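Local coordinates for protein ribulose bisphosphate carboxylase (Pyrococcus horikoshii, PDB 2D69) that probably catalyses the carboxylation of ribulose 1,5-bisphosphate to two molecules of 3-phosphoglycerate, as a magnesium-dependent step of archaeal AMP degradation, at residues P125-L130 with K336-R341. Numbering follows the deposited sequence.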
# COMPACT_ATOMS: atom_id res chain seq x y z
N PRO A 125 -39.85 -10.75 -1.99
CA PRO A 125 -38.87 -10.73 -3.08
C PRO A 125 -38.83 -12.01 -3.89
O PRO A 125 -38.74 -13.07 -3.32
CB PRO A 125 -37.55 -10.44 -2.36
CG PRO A 125 -37.78 -11.10 -0.92
CD PRO A 125 -39.23 -10.86 -0.67
N PRO A 126 -38.84 -11.92 -5.22
CA PRO A 126 -38.68 -13.12 -6.06
C PRO A 126 -37.28 -13.69 -5.94
O PRO A 126 -36.37 -13.04 -5.39
CB PRO A 126 -38.97 -12.62 -7.46
CG PRO A 126 -38.64 -11.09 -7.39
CD PRO A 126 -39.00 -10.69 -6.02
N TYR A 127 -37.11 -14.91 -6.42
CA TYR A 127 -35.82 -15.62 -6.26
C TYR A 127 -34.66 -14.79 -6.83
O TYR A 127 -33.60 -14.72 -6.23
CB TYR A 127 -35.89 -17.02 -6.89
CG TYR A 127 -34.65 -17.85 -6.56
CD1 TYR A 127 -34.56 -18.58 -5.38
CD2 TYR A 127 -33.57 -17.87 -7.41
CE1 TYR A 127 -33.42 -19.30 -5.09
CE2 TYR A 127 -32.41 -18.56 -7.08
CZ TYR A 127 -32.37 -19.29 -5.94
OH TYR A 127 -31.23 -20.00 -5.68
N GLU A 128 -34.88 -14.14 -7.96
CA GLU A 128 -33.83 -13.46 -8.66
C GLU A 128 -33.48 -12.14 -7.98
O GLU A 128 -32.43 -11.60 -8.25
CB GLU A 128 -34.15 -13.25 -10.16
CG GLU A 128 -34.02 -14.52 -11.02
CD GLU A 128 -32.61 -15.12 -11.04
OE1 GLU A 128 -32.52 -16.35 -10.77
OE2 GLU A 128 -31.63 -14.40 -11.35
N TYR A 129 -34.36 -11.63 -7.11
CA TYR A 129 -33.99 -10.52 -6.20
C TYR A 129 -33.23 -11.06 -4.96
O TYR A 129 -32.16 -10.57 -4.59
CB TYR A 129 -35.25 -9.74 -5.76
CG TYR A 129 -34.88 -8.42 -5.17
CD1 TYR A 129 -34.70 -7.30 -5.97
CD2 TYR A 129 -34.61 -8.31 -3.81
CE1 TYR A 129 -34.27 -6.11 -5.41
CE2 TYR A 129 -34.21 -7.11 -3.24
CZ TYR A 129 -34.03 -6.03 -4.01
OH TYR A 129 -33.57 -4.89 -3.38
N LEU A 130 -33.79 -12.09 -4.37
CA LEU A 130 -33.36 -12.58 -3.07
C LEU A 130 -32.00 -13.22 -3.17
O LEU A 130 -31.21 -13.21 -2.19
CB LEU A 130 -34.38 -13.63 -2.58
CG LEU A 130 -34.19 -14.17 -1.16
CD1 LEU A 130 -34.14 -13.05 -0.19
CD2 LEU A 130 -35.34 -15.16 -0.78
N LYS A 336 -38.05 -21.41 7.08
CA LYS A 336 -37.27 -21.75 5.92
C LYS A 336 -37.57 -20.71 4.83
O LYS A 336 -38.71 -20.37 4.62
CB LYS A 336 -37.63 -23.16 5.46
CG LYS A 336 -36.45 -23.98 4.90
CD LYS A 336 -35.82 -23.32 3.65
CE LYS A 336 -34.77 -24.22 2.92
NZ LYS A 336 -34.55 -23.77 1.54
N TRP A 337 -36.52 -20.15 4.20
CA TRP A 337 -36.68 -19.10 3.23
C TRP A 337 -35.51 -19.17 2.28
O TRP A 337 -34.54 -18.42 2.39
CB TRP A 337 -36.69 -17.74 3.92
CG TRP A 337 -37.10 -16.64 3.06
CD1 TRP A 337 -37.90 -16.73 1.98
CD2 TRP A 337 -36.78 -15.25 3.20
NE1 TRP A 337 -38.11 -15.49 1.44
CE2 TRP A 337 -37.43 -14.56 2.17
CE3 TRP A 337 -36.01 -14.50 4.11
CZ2 TRP A 337 -37.37 -13.17 2.01
CZ3 TRP A 337 -35.93 -13.12 3.95
CH2 TRP A 337 -36.60 -12.47 2.88
N GLU A 338 -35.61 -20.12 1.34
CA GLU A 338 -34.55 -20.42 0.42
C GLU A 338 -33.22 -20.61 1.15
O GLU A 338 -33.16 -21.34 2.12
CB GLU A 338 -34.46 -19.35 -0.67
CG GLU A 338 -35.77 -19.06 -1.42
CD GLU A 338 -36.21 -20.13 -2.42
OE1 GLU A 338 -35.54 -21.14 -2.55
OE2 GLU A 338 -37.23 -19.97 -3.08
N HIS A 339 -32.16 -19.96 0.68
CA HIS A 339 -30.80 -20.03 1.28
C HIS A 339 -30.59 -19.11 2.53
O HIS A 339 -29.51 -19.16 3.15
CB HIS A 339 -29.74 -19.61 0.24
CG HIS A 339 -29.98 -18.24 -0.32
ND1 HIS A 339 -31.04 -17.98 -1.15
CD2 HIS A 339 -29.36 -17.05 -0.10
CE1 HIS A 339 -31.07 -16.69 -1.44
NE2 HIS A 339 -30.06 -16.10 -0.83
N ILE A 340 -31.58 -18.27 2.86
CA ILE A 340 -31.47 -17.37 3.99
C ILE A 340 -31.60 -18.12 5.32
O ILE A 340 -32.63 -18.69 5.63
CB ILE A 340 -32.49 -16.30 3.91
CG1 ILE A 340 -32.43 -15.58 2.54
CG2 ILE A 340 -32.34 -15.33 5.05
CD1 ILE A 340 -31.18 -14.82 2.23
N ARG A 341 -30.55 -18.12 6.10
CA ARG A 341 -30.55 -18.85 7.38
C ARG A 341 -31.55 -18.25 8.36
O ARG A 341 -31.91 -17.02 8.25
CB ARG A 341 -29.13 -18.84 7.95
CG ARG A 341 -28.18 -19.90 7.37
CD ARG A 341 -26.73 -19.64 7.82
NE ARG A 341 -25.73 -20.41 7.10
CZ ARG A 341 -25.16 -20.09 5.92
NH1 ARG A 341 -25.43 -18.96 5.26
NH2 ARG A 341 -24.27 -20.91 5.42
O HOH W 1 -31.08 -20.18 -2.98
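Leu130 and Trp337 meet with CG anti to the backbone N in both (chi1 -174° in Leu130), and the leucine tip lies against the indole. Leu130 CD2 stands 3.9 Å from the centroid of the Trp337 five-membered ring, 25° off its normal, which meets the geometry of a CH-pi contact. At the indole edge, Pro125 CG comes within 3.6 Å of Trp337 CZ2. Glu338 brings its carboxylate to the rim of Tyr127, with CD 3.7 Å from Tyr127 CD1 and the two planes 77° apart, while Arg67 of a second subunit forms a salt bridge with Glu338 OE1. An alanine in place of Glu338 would probably leave that arginine without this carboxylate partner and open a gap beside the Tyr127 ring. A water links Tyr127 OH (2.7 Å) to His339 ND1 (2.9 Å, weak). The other ring nitrogen, His339 NE2, makes a weak, bent hydrogen bond to Leu130 O (3.4 Å); its stronger partner is Phe133 O. The His339 side chain projects from a type II' turn, Trp337 to Ile340, closed by the hydrogen bond from Ile340 N to Trp337 O. This contact joins the N-terminal domain to the catalytic alpha/beta barrel: short helix 127-130, following strand 115-124, abuts the loop between helix 323-334 and barrel strand 344-348, with helix 295-305 packing against both Leu130 and Trp337.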